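Succinate-acetate/proton symporter SatP (Escherichia coli K-12, PDB 5ZUG) probably carries acetate and succinate across the bacterial membrane, forming a hexameric acetate channel. Local coordinates at residues A[44-57]-A[68-82]. Sequence-based numbering, arbitrary orientation.
Sequences GIFYGGIAQIFAGL and LTAFTSYGSFWLTLV. With BNG (nonyl beta-D-glucopyranoside), chain G.
Glycine-lined packing of Gly-49 against Gly-75 brings helices 38-58 and 65-86, consecutive in the chain, together in the buried part of the fold. The two segments run antiparallel at 162°, and their axes approach to 6.9 Å. Gly-75 CA lies 3.2 Å from Gly-48 O in a nearly straight CA-H...O contact. Gly-49 CA makes a more bent one to Gly-75 O. With no side chain on Gly-49 and Gly-75, the backbones come together, their CA atoms 3.7 Å apart. The packing is knobs-into-holes within the all-helical GPR1/FUN34/yaaH fold. Ile-53 sits among Thr-72, Gly-75, Ser-76 and Leu-79, and its CD1 meets Leu-79 CD1 at 3.7 Å. In return Trp-78 sits among Gly-44, Gly-48, Gly-49 and Gln-52, its CD1 3.1 Å from Gly-48 O. Phe-71 links the contact to the bound nonyl glucoside. With CG anti to the carbonyl carbon (chi1 -75°), its ring lies between Ala-55 and the detergent tail. Ala-55 CB lies over one ring face, 4.3 Å from the centroid, a CH-pi contact. Detergent C5' lies over the opposite face, 3.6 Å from CE1 of Phe-71. Cutting Phe-71 back to alanine would probably open a gap between Ala-55 CB and the tail, and both would lose their ring contact. The tail also reaches Tyr-74, whose hydroxyl is hydrogen-bonded to Thr-112. In the hexamer, Leu-79 packs on Phe-46 of a neighbouring subunit.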
loop_
_atom_site.group_PDB
_atom_site.type_symbol
_atom_site.label_atom_id
_atom_site.label_comp_id
_atom_site.label_asym_id
_atom_site.label_seq_id
_atom_site.Cartn_x
_atom_site.Cartn_y
_atom_site.Cartn_z
ATOM N N GLY A 44 -14.881 -5.795 -10.642
ATOM C CA GLY A 44 -14.003 -6.898 -10.290
ATOM C C GLY A 44 -12.728 -6.462 -9.600
ATOM O O GLY A 44 -12.191 -7.194 -8.773
ATOM N N ILE A 45 -12.230 -5.269 -9.920
ATOM C CA ILE A 45 -11.016 -4.777 -9.284
ATOM C C ILE A 45 -11.306 -4.345 -7.855
ATOM O O ILE A 45 -10.680 -4.826 -6.909
ATOM C CB ILE A 45 -10.399 -3.631 -10.112
ATOM C CG1 ILE A 45 -9.863 -4.156 -11.455
ATOM C CG2 ILE A 45 -9.295 -2.959 -9.325
ATOM C CD1 ILE A 45 -9.547 -3.108 -12.505
ATOM N N PHE A 46 -12.282 -3.452 -7.669
ATOM C CA PHE A 46 -12.392 -2.693 -6.426
ATOM C C PHE A 46 -13.390 -3.247 -5.425
ATOM O O PHE A 46 -13.163 -3.105 -4.223
ATOM C CB PHE A 46 -12.736 -1.229 -6.709
ATOM C CG PHE A 46 -11.663 -0.504 -7.474
ATOM C CD1 PHE A 46 -10.522 -0.044 -6.832
ATOM C CD2 PHE A 46 -11.790 -0.291 -8.855
ATOM C CE1 PHE A 46 -9.539 0.608 -7.552
ATOM C CE2 PHE A 46 -10.811 0.355 -9.559
ATOM C CZ PHE A 46 -9.687 0.806 -8.915
ATOM N N TYR A 47 -14.477 -3.861 -5.867
ATOM C CA TYR A 47 -15.529 -4.310 -4.965
ATOM C C TYR A 47 -15.540 -5.819 -4.778
ATOM O O TYR A 47 -15.557 -6.304 -3.646
ATOM C CB TYR A 47 -16.895 -3.842 -5.490
ATOM C CG TYR A 47 -17.972 -3.700 -4.441
ATOM C CD1 TYR A 47 -17.672 -3.227 -3.160
ATOM C CD2 TYR A 47 -19.290 -3.964 -4.743
ATOM C CE1 TYR A 47 -18.636 -3.068 -2.228
ATOM C CE2 TYR A 47 -20.262 -3.809 -3.798
ATOM C CZ TYR A 47 -19.934 -3.353 -2.542
ATOM O OH TYR A 47 -20.922 -3.180 -1.596
ATOM N N GLY A 48 -15.593 -6.570 -5.876
ATOM C CA GLY A 48 -15.479 -8.006 -5.800
ATOM C C GLY A 48 -14.070 -8.472 -5.531
ATOM O O GLY A 48 -13.878 -9.605 -5.063
ATOM N N GLY A 49 -13.079 -7.619 -5.804
ATOM C CA GLY A 49 -11.708 -7.968 -5.512
ATOM C C GLY A 49 -11.241 -7.269 -4.247
ATOM O O GLY A 49 -11.319 -7.874 -3.170
ATOM N N ILE A 50 -10.899 -5.974 -4.337
ATOM C CA ILE A 50 -10.274 -5.275 -3.210
ATOM C C ILE A 50 -11.167 -5.295 -1.964
ATOM O O ILE A 50 -10.741 -5.737 -0.889
ATOM C CB ILE A 50 -9.896 -3.833 -3.600
ATOM C CG1 ILE A 50 -8.848 -3.810 -4.739
ATOM C CG2 ILE A 50 -9.524 -3.009 -2.360
ATOM C CD1 ILE A 50 -7.526 -4.355 -4.347
ATOM N N ALA A 51 -12.400 -4.796 -2.070
ATOM C CA ALA A 51 -13.241 -4.703 -0.883
ATOM C C ALA A 51 -13.461 -6.072 -0.240
ATOM O O ALA A 51 -13.521 -6.188 0.983
ATOM C CB ALA A 51 -14.575 -4.046 -1.235
ATOM N N GLN A 52 -13.571 -7.126 -1.049
ATOM C CA GLN A 52 -13.760 -8.461 -0.493
ATOM C C GLN A 52 -12.496 -8.973 0.180
ATOM O O GLN A 52 -12.571 -9.798 1.091
ATOM C CB GLN A 52 -14.217 -9.428 -1.577
ATOM C CG GLN A 52 -14.821 -10.664 -0.997
ATOM C CD GLN A 52 -15.377 -11.617 -2.000
ATOM O OE1 GLN A 52 -15.574 -11.278 -3.147
ATOM N NE2 GLN A 52 -15.671 -12.818 -1.562
ATOM N N ILE A 53 -11.333 -8.579 -0.320
ATOM C CA ILE A 53 -10.085 -8.901 0.346
ATOM C C ILE A 53 -10.010 -8.177 1.680
ATOM O O ILE A 53 -9.483 -8.712 2.657
ATOM C CB ILE A 53 -8.898 -8.589 -0.592
ATOM C CG1 ILE A 53 -8.852 -9.627 -1.730
ATOM C CG2 ILE A 53 -7.577 -8.533 0.169
ATOM C CD1 ILE A 53 -7.978 -9.256 -2.839
ATOM N N PHE A 54 -10.512 -6.943 1.744
ATOM C CA PHE A 54 -10.655 -6.271 3.038
ATOM C C PHE A 54 -11.511 -7.090 4.005
ATOM O O PHE A 54 -11.085 -7.395 5.121
ATOM C CB PHE A 54 -11.228 -4.858 2.871
ATOM C CG PHE A 54 -10.255 -3.879 2.289
ATOM C CD1 PHE A 54 -8.914 -4.155 2.246
ATOM C CD2 PHE A 54 -10.681 -2.670 1.816
ATOM C CE1 PHE A 54 -8.028 -3.254 1.714
ATOM C CE2 PHE A 54 -9.790 -1.766 1.300
ATOM C CZ PHE A 54 -8.461 -2.059 1.262
ATOM N N ALA A 55 -12.727 -7.441 3.586
ATOM C CA ALA A 55 -13.621 -8.263 4.390
ATOM C C ALA A 55 -12.923 -9.523 4.872
ATOM O O ALA A 55 -13.097 -9.942 6.022
ATOM C CB ALA A 55 -14.870 -8.620 3.589
ATOM N N GLY A 56 -12.161 -10.163 3.996
ATOM C CA GLY A 56 -11.459 -11.367 4.402
ATOM C C GLY A 56 -10.424 -11.123 5.482
ATOM O O GLY A 56 -10.352 -11.870 6.457
ATOM N N LEU A 57 -9.600 -10.077 5.319
ATOM C CA LEU A 57 -8.589 -9.758 6.332
ATOM C C LEU A 57 -9.222 -9.312 7.649
ATOM O O LEU A 57 -8.615 -9.467 8.711
ATOM C CB LEU A 57 -7.629 -8.689 5.827
ATOM C CG LEU A 57 -6.706 -8.983 4.658
ATOM C CD1 LEU A 57 -5.993 -7.704 4.314
ATOM C CD2 LEU A 57 -5.695 -10.087 4.980
ATOM N N LEU A 68 -12.311 -15.630 6.693
ATOM C CA LEU A 68 -10.961 -15.245 6.284
ATOM C C LEU A 68 -10.552 -16.007 5.045
ATOM O O LEU A 68 -10.128 -15.418 4.042
ATOM C CB LEU A 68 -9.939 -15.484 7.393
ATOM C CG LEU A 68 -8.474 -15.233 6.969
ATOM C CD1 LEU A 68 -8.200 -13.784 6.601
ATOM C CD2 LEU A 68 -7.410 -15.696 7.982
ATOM N N THR A 69 -10.657 -17.328 5.099
ATOM C CA THR A 69 -10.269 -18.126 3.945
ATOM C C THR A 69 -11.156 -17.843 2.727
ATOM O O THR A 69 -10.652 -17.783 1.601
ATOM C CB THR A 69 -10.222 -19.602 4.351
ATOM O OG1 THR A 69 -9.271 -19.733 5.434
ATOM C CG2 THR A 69 -9.790 -20.487 3.165
ATOM N N ALA A 70 -12.473 -17.683 2.921
ATOM C CA ALA A 70 -13.398 -17.448 1.808
ATOM C C ALA A 70 -13.268 -16.059 1.169
ATOM O O ALA A 70 -12.910 -15.942 -0.004
ATOM C CB ALA A 70 -14.845 -17.674 2.255
ATOM N N PHE A 71 -13.599 -15.006 1.918
ATOM C CA PHE A 71 -13.605 -13.650 1.372
ATOM C C PHE A 71 -12.273 -13.298 0.729
ATOM O O PHE A 71 -12.229 -12.638 -0.311
ATOM C CB PHE A 71 -13.894 -12.636 2.477
ATOM C CG PHE A 71 -15.327 -12.577 2.917
ATOM C CD1 PHE A 71 -16.359 -12.428 2.003
ATOM C CD2 PHE A 71 -15.636 -12.657 4.271
ATOM C CE1 PHE A 71 -17.680 -12.368 2.446
ATOM C CE2 PHE A 71 -16.931 -12.592 4.701
ATOM C CZ PHE A 71 -17.958 -12.455 3.792
ATOM N N THR A 72 -11.171 -13.675 1.375
ATOM C CA THR A 72 -9.847 -13.335 0.863
ATOM C C THR A 72 -9.534 -14.076 -0.437
ATOM O O THR A 72 -8.865 -13.517 -1.324
ATOM C CB THR A 72 -8.785 -13.629 1.912
ATOM O OG1 THR A 72 -9.239 -13.171 3.182
ATOM C CG2 THR A 72 -7.502 -12.890 1.582
ATOM N N SER A 73 -9.958 -15.350 -0.556
ATOM C CA SER A 73 -9.705 -16.104 -1.787
ATOM C C SER A 73 -10.538 -15.594 -2.959
ATOM O O SER A 73 -10.025 -15.460 -4.068
ATOM C CB SER A 73 -9.967 -17.586 -1.569
ATOM O OG SER A 73 -9.008 -18.099 -0.687
ATOM N N TYR A 74 -11.814 -15.286 -2.736
ATOM C CA TYR A 74 -12.675 -14.861 -3.830
ATOM C C TYR A 74 -12.399 -13.434 -4.266
ATOM O O TYR A 74 -12.666 -13.096 -5.423
ATOM C CB TYR A 74 -14.137 -15.001 -3.455
ATOM C CG TYR A 74 -14.580 -16.425 -3.361
ATOM C CD1 TYR A 74 -14.412 -17.317 -4.442
ATOM C CD2 TYR A 74 -15.129 -16.900 -2.171
ATOM C CE1 TYR A 74 -14.834 -18.634 -4.339
ATOM C CE2 TYR A 74 -15.542 -18.199 -2.045
ATOM C CZ TYR A 74 -15.396 -19.068 -3.116
ATOM O OH TYR A 74 -15.824 -20.359 -2.899
ATOM N N GLY A 75 -11.973 -12.565 -3.348
ATOM C CA GLY A 75 -11.454 -11.273 -3.762
ATOM C C GLY A 75 -10.242 -11.424 -4.653
ATOM O O GLY A 75 -10.095 -10.714 -5.644
ATOM N N SER A 76 -9.364 -12.365 -4.316
ATOM C CA SER A 76 -8.233 -12.689 -5.182
ATOM C C SER A 76 -8.674 -13.294 -6.511
ATOM O O SER A 76 -8.064 -13.002 -7.544
ATOM C CB SER A 76 -7.260 -13.633 -4.472
ATOM O OG SER A 76 -6.659 -13.002 -3.359
ATOM N N PHE A 77 -9.705 -14.151 -6.511
ATOM C CA PHE A 77 -10.201 -14.695 -7.773
ATOM C C PHE A 77 -10.616 -13.579 -8.717
ATOM O O PHE A 77 -10.243 -13.572 -9.893
ATOM C CB PHE A 77 -11.393 -15.612 -7.556
ATOM C CG PHE A 77 -12.234 -15.791 -8.801
ATOM C CD1 PHE A 77 -11.857 -16.705 -9.784
ATOM C CD2 PHE A 77 -13.393 -15.040 -9.001
ATOM C CE1 PHE A 77 -12.622 -16.879 -10.948
ATOM C CE2 PHE A 77 -14.152 -15.205 -10.154
ATOM C CZ PHE A 77 -13.759 -16.136 -11.135
ATOM N N TRP A 78 -11.417 -12.636 -8.216
ATOM C CA TRP A 78 -11.851 -11.520 -9.037
ATOM C C TRP A 78 -10.676 -10.708 -9.564
ATOM O O TRP A 78 -10.740 -10.191 -10.690
ATOM C CB TRP A 78 -12.816 -10.644 -8.260
ATOM C CG TRP A 78 -14.189 -11.206 -8.236
ATOM C CD1 TRP A 78 -14.842 -11.712 -7.165
ATOM C CD2 TRP A 78 -15.061 -11.392 -9.363
ATOM N NE1 TRP A 78 -16.091 -12.156 -7.534
ATOM C CE2 TRP A 78 -16.253 -11.973 -8.876
ATOM C CE3 TRP A 78 -14.966 -11.085 -10.743
ATOM C CZ2 TRP A 78 -17.344 -12.262 -9.704
ATOM C CZ3 TRP A 78 -16.050 -11.372 -11.565
ATOM C CH2 TRP A 78 -17.225 -11.950 -11.044
ATOM N N LEU A 79 -9.613 -10.560 -8.767
ATOM C CA LEU A 79 -8.413 -9.891 -9.256
ATOM C C LEU A 79 -7.724 -10.713 -10.342
ATOM O O LEU A 79 -7.284 -10.156 -11.360
ATOM C CB LEU A 79 -7.441 -9.616 -8.113
ATOM C CG LEU A 79 -7.860 -8.496 -7.179
ATOM C CD1 LEU A 79 -6.784 -8.204 -6.169
ATOM C CD2 LEU A 79 -8.167 -7.283 -8.006
ATOM N N THR A 80 -7.633 -12.037 -10.160
ATOM C CA THR A 80 -7.019 -12.837 -11.211
ATOM C C THR A 80 -7.869 -12.784 -12.473
ATOM O O THR A 80 -7.328 -12.749 -13.587
ATOM C CB THR A 80 -6.774 -14.297 -10.785
ATOM O OG1 THR A 80 -8.001 -14.946 -10.435
ATOM C CG2 THR A 80 -5.768 -14.387 -9.646
ATOM N N LEU A 81 -9.197 -12.772 -12.320
ATOM C CA LEU A 81 -10.077 -12.726 -13.485
ATOM C C LEU A 81 -9.860 -11.432 -14.276
ATOM O O LEU A 81 -9.758 -11.451 -15.512
ATOM C CB LEU A 81 -11.550 -12.881 -13.070
ATOM C CG LEU A 81 -12.517 -12.918 -14.256
ATOM C CD1 LEU A 81 -12.179 -14.119 -15.112
ATOM C CD2 LEU A 81 -13.938 -12.995 -13.838
ATOM N N VAL A 82 -9.817 -10.291 -13.584
ATOM C CA VAL A 82 -9.563 -9.036 -14.284
ATOM C C VAL A 82 -8.196 -9.082 -14.954
ATOM O O VAL A 82 -8.040 -8.686 -16.113
ATOM C CB VAL A 82 -9.690 -7.844 -13.310
ATOM C CG1 VAL A 82 -9.183 -6.561 -13.945
ATOM C CG2 VAL A 82 -11.128 -7.660 -12.892
HETATM C C1 BNG G . -19.950 -15.579 8.951
HETATM C C2 BNG G . -21.252 -15.045 9.519
HETATM C C3 BNG G . -21.062 -14.969 10.957
HETATM C C4 BNG G . -21.165 -16.362 11.441
HETATM C C5 BNG G . -20.001 -17.205 10.901
HETATM C C6 BNG G . -20.448 -18.425 10.200
HETATM C "C1'" BNG G . -18.965 -16.419 7.119
HETATM C "C2'" BNG G . -19.119 -15.610 5.834
HETATM C "C3'" BNG G . -18.295 -16.259 4.732
HETATM C "C4'" BNG G . -19.059 -16.084 3.398
HETATM C "C5'" BNG G . -18.042 -15.899 2.273
HETATM C "C6'" BNG G . -18.922 -15.781 1.024
HETATM C "C7'" BNG G . -18.159 -15.033 -0.061
HETATM C "C8'" BNG G . -18.113 -15.979 -1.263
HETATM C "C9'" BNG G . -19.541 -16.272 -1.709
HETATM O O1 BNG G . -20.163 -16.216 7.801
HETATM O O2 BNG G . -21.591 -13.750 9.060
HETATM O O3 BNG G . -22.045 -14.136 11.596
HETATM O O4 BNG G . -21.184 -16.303 12.861
HETATM O O5 BNG G . -19.259 -16.602 9.794
HETATM O O6 BNG G . -19.718 -18.271 9.027
#